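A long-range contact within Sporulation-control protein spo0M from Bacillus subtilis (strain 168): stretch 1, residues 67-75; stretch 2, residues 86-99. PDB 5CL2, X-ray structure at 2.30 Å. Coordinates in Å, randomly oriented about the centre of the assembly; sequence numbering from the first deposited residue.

Stretch 1 67-75: TIHSFRVTG
Stretch 2 (86-99) QFPFTFTLPLDTPI

Two extended segments of one chain face each other mainly through their side chains, with no hydrogen bond between them. Strand 86-92 runs at 150° to the segment 69-72, nearly antiparallel, and the axes approach to 9.2 Å, a spacing that side chains must fill. The CA register pairs Val73 with Phe89 (6.6 Å, CA to CA), Phe71 with Phe91 (8.5 Å), His69 with Pro94 (7.3 Å) and Ile68 with Thr97 (6.8 Å).

Alternation along the extended backbone sends Phe87, Phe89 and Phe91 toward stretch 1, while Pro88, Thr90 and Thr92 point away. Opposite them, His69 and Phe71 point inward, and Ser70 and Arg72 lie out of reach. The chain turns corners at Ile68 (phi/psi -82/-40) and Val73 (-73/-46), so that Val73 and Thr74 both point inward in succession.

Phe71, Phe89 and Phe91 all adopt chi1 p, with chi2 at -78°, 86° and -87°. With these angles the flat Phe71 ring meets both others: Phe71 CE1 reaches Phe91 CD1 at 3.6 Å, the ring planes inclined by 42°, and Phe71 CZ lies 4.1 Å from Phe89 CD1, which sits at the edge of the Phe71 ring. His69, chi1 t and chi2 63°, offers a flat ring to lie alongside Phe91, near parallel (26°) but slid apart, with His69 CD2 3.7 Å from Phe91 CD2, while His69 CB meets Pro94 CG at 3.9 Å.

Phe87 instead takes chi1 m (chi2 -86°) and offers one face to Thr74, which, chi1 t, lays its methyl over this ring, CG2 being 3.8 Å from the Phe87 ring centroid, a CH-pi contact. Branched Val73, also t, places CG1 3.7 Å from Phe87 CB.

Beyond the strand, Pro94 to Thr97 form a type I turn. Thr97, chi1 m, turns OG1 back to Pro94 O (2.9 Å), satisfying its hydroxyl in a buried place. Ile68 (m, t) spans this loop: CG2 lies 3.9 Å from Pro94 CG, and CD1 3.6 Å from Pro98 CD.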

# COMPACT_ATOMS: atom_id res chain seq x y z
N THR A 67 -6.34 4.32 10.36
CA THR A 67 -7.57 4.02 9.63
C THR A 67 -7.34 2.96 8.56
O THR A 67 -6.57 3.17 7.63
CB THR A 67 -8.14 5.31 9.00
OG1 THR A 67 -8.44 6.25 10.04
CG2 THR A 67 -9.39 5.03 8.20
N ILE A 68 -8.00 1.82 8.70
CA ILE A 68 -7.87 0.72 7.74
C ILE A 68 -8.75 0.91 6.51
O ILE A 68 -8.37 0.56 5.37
CB ILE A 68 -8.24 -0.62 8.41
CG1 ILE A 68 -7.26 -0.94 9.52
CG2 ILE A 68 -8.22 -1.74 7.42
CD1 ILE A 68 -7.74 -2.06 10.43
N HIS A 69 -9.95 1.41 6.75
CA HIS A 69 -10.90 1.64 5.67
C HIS A 69 -11.87 2.72 6.07
O HIS A 69 -12.19 2.86 7.25
CB HIS A 69 -11.64 0.37 5.32
CG HIS A 69 -12.63 0.51 4.21
ND1 HIS A 69 -12.25 0.86 2.94
CD2 HIS A 69 -13.95 0.32 4.18
CE1 HIS A 69 -13.32 0.89 2.16
NE2 HIS A 69 -14.37 0.57 2.89
N SER A 70 -12.35 3.48 5.10
CA SER A 70 -13.28 4.55 5.40
C SER A 70 -14.22 4.69 4.21
O SER A 70 -13.79 4.51 3.08
CB SER A 70 -12.52 5.84 5.68
OG SER A 70 -13.40 6.90 5.95
N PHE A 71 -15.51 4.93 4.47
CA PHE A 71 -16.48 5.22 3.41
C PHE A 71 -17.73 5.94 3.96
O PHE A 71 -18.00 5.91 5.16
CB PHE A 71 -16.90 3.93 2.69
CG PHE A 71 -17.87 3.10 3.46
CD1 PHE A 71 -17.44 2.31 4.51
CD2 PHE A 71 -19.23 3.12 3.14
CE1 PHE A 71 -18.35 1.54 5.23
CE2 PHE A 71 -20.14 2.35 3.85
CZ PHE A 71 -19.70 1.57 4.90
N ARG A 72 -18.49 6.57 3.07
CA ARG A 72 -19.67 7.36 3.50
C ARG A 72 -20.96 6.54 3.49
O ARG A 72 -21.38 6.05 2.45
CB ARG A 72 -19.82 8.60 2.62
CG ARG A 72 -21.05 9.46 2.92
CD ARG A 72 -20.70 10.93 2.77
NE ARG A 72 -19.60 11.24 3.68
CZ ARG A 72 -19.00 12.42 3.78
NH1 ARG A 72 -19.33 13.42 2.98
NH2 ARG A 72 -18.03 12.57 4.66
N VAL A 73 -21.59 6.39 4.64
CA VAL A 73 -22.85 5.64 4.69
C VAL A 73 -23.95 6.49 4.06
O VAL A 73 -24.73 6.01 3.23
CB VAL A 73 -23.23 5.23 6.11
CG1 VAL A 73 -24.63 4.64 6.14
CG2 VAL A 73 -22.21 4.24 6.67
N THR A 74 -24.02 7.76 4.42
CA THR A 74 -25.04 8.57 3.78
C THR A 74 -24.63 10.03 3.79
O THR A 74 -23.78 10.43 4.58
CB THR A 74 -26.47 8.39 4.46
OG1 THR A 74 -27.48 8.96 3.62
CG2 THR A 74 -26.57 9.06 5.81
N GLY A 75 -25.26 10.80 2.92
CA GLY A 75 -25.01 12.22 2.83
C GLY A 75 -26.02 12.98 3.67
O GLY A 75 -26.75 12.40 4.48
N GLN A 86 -33.03 4.51 9.35
CA GLN A 86 -32.18 3.33 9.28
C GLN A 86 -31.36 3.38 8.00
O GLN A 86 -31.92 3.42 6.91
CB GLN A 86 -32.98 2.03 9.32
CG GLN A 86 -33.96 1.94 10.45
CD GLN A 86 -35.23 2.71 10.13
OE1 GLN A 86 -35.56 2.91 8.95
NE2 GLN A 86 -35.89 3.23 11.16
N PHE A 87 -30.04 3.37 8.13
CA PHE A 87 -29.21 3.30 6.95
C PHE A 87 -28.45 1.98 6.92
O PHE A 87 -27.47 1.83 7.61
CB PHE A 87 -28.24 4.48 6.92
CG PHE A 87 -28.93 5.82 7.00
CD1 PHE A 87 -29.39 6.45 5.85
CD2 PHE A 87 -29.14 6.45 8.23
CE1 PHE A 87 -30.05 7.69 5.91
CE2 PHE A 87 -29.79 7.70 8.32
CZ PHE A 87 -30.25 8.32 7.15
N PRO A 88 -28.91 1.03 6.10
CA PRO A 88 -28.17 -0.23 5.94
C PRO A 88 -26.92 -0.06 5.08
O PRO A 88 -26.91 0.77 4.17
CB PRO A 88 -29.19 -1.17 5.26
CG PRO A 88 -30.21 -0.25 4.64
CD PRO A 88 -30.27 0.97 5.52
N PHE A 89 -25.88 -0.84 5.38
CA PHE A 89 -24.61 -0.72 4.66
C PHE A 89 -23.89 -2.05 4.50
O PHE A 89 -24.13 -3.01 5.25
CB PHE A 89 -23.69 0.26 5.38
CG PHE A 89 -23.25 -0.23 6.75
CD1 PHE A 89 -22.13 -1.07 6.88
CD2 PHE A 89 -23.97 0.11 7.89
CE1 PHE A 89 -21.75 -1.54 8.13
CE2 PHE A 89 -23.59 -0.36 9.14
CZ PHE A 89 -22.48 -1.18 9.26
N THR A 90 -22.96 -2.06 3.55
CA THR A 90 -22.07 -3.19 3.37
C THR A 90 -20.67 -2.71 2.90
O THR A 90 -20.55 -1.76 2.11
CB THR A 90 -22.68 -4.20 2.36
OG1 THR A 90 -21.93 -5.42 2.37
CG2 THR A 90 -22.69 -3.64 0.96
N PHE A 91 -19.62 -3.36 3.39
CA PHE A 91 -18.28 -3.08 2.89
C PHE A 91 -17.42 -4.31 3.05
O PHE A 91 -17.71 -5.19 3.85
CB PHE A 91 -17.64 -1.89 3.62
CG PHE A 91 -17.28 -2.16 5.07
CD1 PHE A 91 -18.22 -1.96 6.09
CD2 PHE A 91 -15.99 -2.56 5.42
CE1 PHE A 91 -17.90 -2.20 7.42
CE2 PHE A 91 -15.65 -2.79 6.75
CZ PHE A 91 -16.61 -2.61 7.75
N THR A 92 -16.34 -4.37 2.28
CA THR A 92 -15.48 -5.51 2.35
C THR A 92 -14.31 -5.21 3.27
O THR A 92 -13.68 -4.16 3.15
CB THR A 92 -14.99 -5.90 0.96
OG1 THR A 92 -16.12 -6.03 0.11
CG2 THR A 92 -14.21 -7.21 1.01
N LEU A 93 -14.04 -6.14 4.18
CA LEU A 93 -12.87 -6.08 5.04
C LEU A 93 -11.62 -6.21 4.18
O LEU A 93 -11.42 -7.26 3.55
CB LEU A 93 -12.92 -7.20 6.07
CG LEU A 93 -12.51 -6.95 7.51
CD1 LEU A 93 -13.48 -6.02 8.18
CD2 LEU A 93 -12.41 -8.26 8.28
N PRO A 94 -10.79 -5.16 4.14
CA PRO A 94 -9.54 -5.19 3.36
C PRO A 94 -8.67 -6.40 3.73
O PRO A 94 -8.76 -6.86 4.86
CB PRO A 94 -8.84 -3.88 3.73
CG PRO A 94 -10.00 -2.96 4.15
CD PRO A 94 -11.02 -3.86 4.80
N LEU A 95 -7.88 -6.91 2.80
CA LEU A 95 -7.06 -8.09 3.08
C LEU A 95 -5.89 -7.82 4.03
O LEU A 95 -5.30 -8.77 4.57
CB LEU A 95 -6.52 -8.68 1.77
CG LEU A 95 -7.59 -9.33 0.89
CD1 LEU A 95 -7.01 -9.94 -0.39
CD2 LEU A 95 -8.32 -10.38 1.71
N ASP A 96 -5.55 -6.56 4.24
CA ASP A 96 -4.47 -6.23 5.18
C ASP A 96 -5.02 -5.89 6.59
O ASP A 96 -4.28 -5.38 7.43
CB ASP A 96 -3.58 -5.09 4.65
CG ASP A 96 -4.41 -3.92 4.13
OD1 ASP A 96 -5.65 -4.03 4.24
OD2 ASP A 96 -3.86 -2.89 3.67
N THR A 97 -6.32 -6.09 6.81
CA THR A 97 -6.89 -5.98 8.16
C THR A 97 -6.19 -6.95 9.12
O THR A 97 -6.14 -8.15 8.84
CB THR A 97 -8.41 -6.30 8.18
OG1 THR A 97 -9.10 -5.41 7.30
CG2 THR A 97 -8.99 -6.16 9.58
N PRO A 98 -5.68 -6.45 10.26
CA PRO A 98 -4.94 -7.32 11.18
C PRO A 98 -5.88 -8.30 11.86
O PRO A 98 -7.09 -8.04 11.98
CB PRO A 98 -4.38 -6.36 12.22
CG PRO A 98 -4.77 -4.98 11.77
CD PRO A 98 -5.92 -5.13 10.86
N ILE A 99 -5.32 -9.42 12.30
CA ILE A 99 -6.04 -10.46 13.02
C ILE A 99 -6.18 -10.03 14.48
O ILE A 99 -5.23 -9.49 15.05
CB ILE A 99 -5.28 -11.82 12.92
CG1 ILE A 99 -5.39 -12.37 11.51
CG2 ILE A 99 -5.79 -12.83 13.94
CD1 ILE A 99 -4.25 -13.34 11.15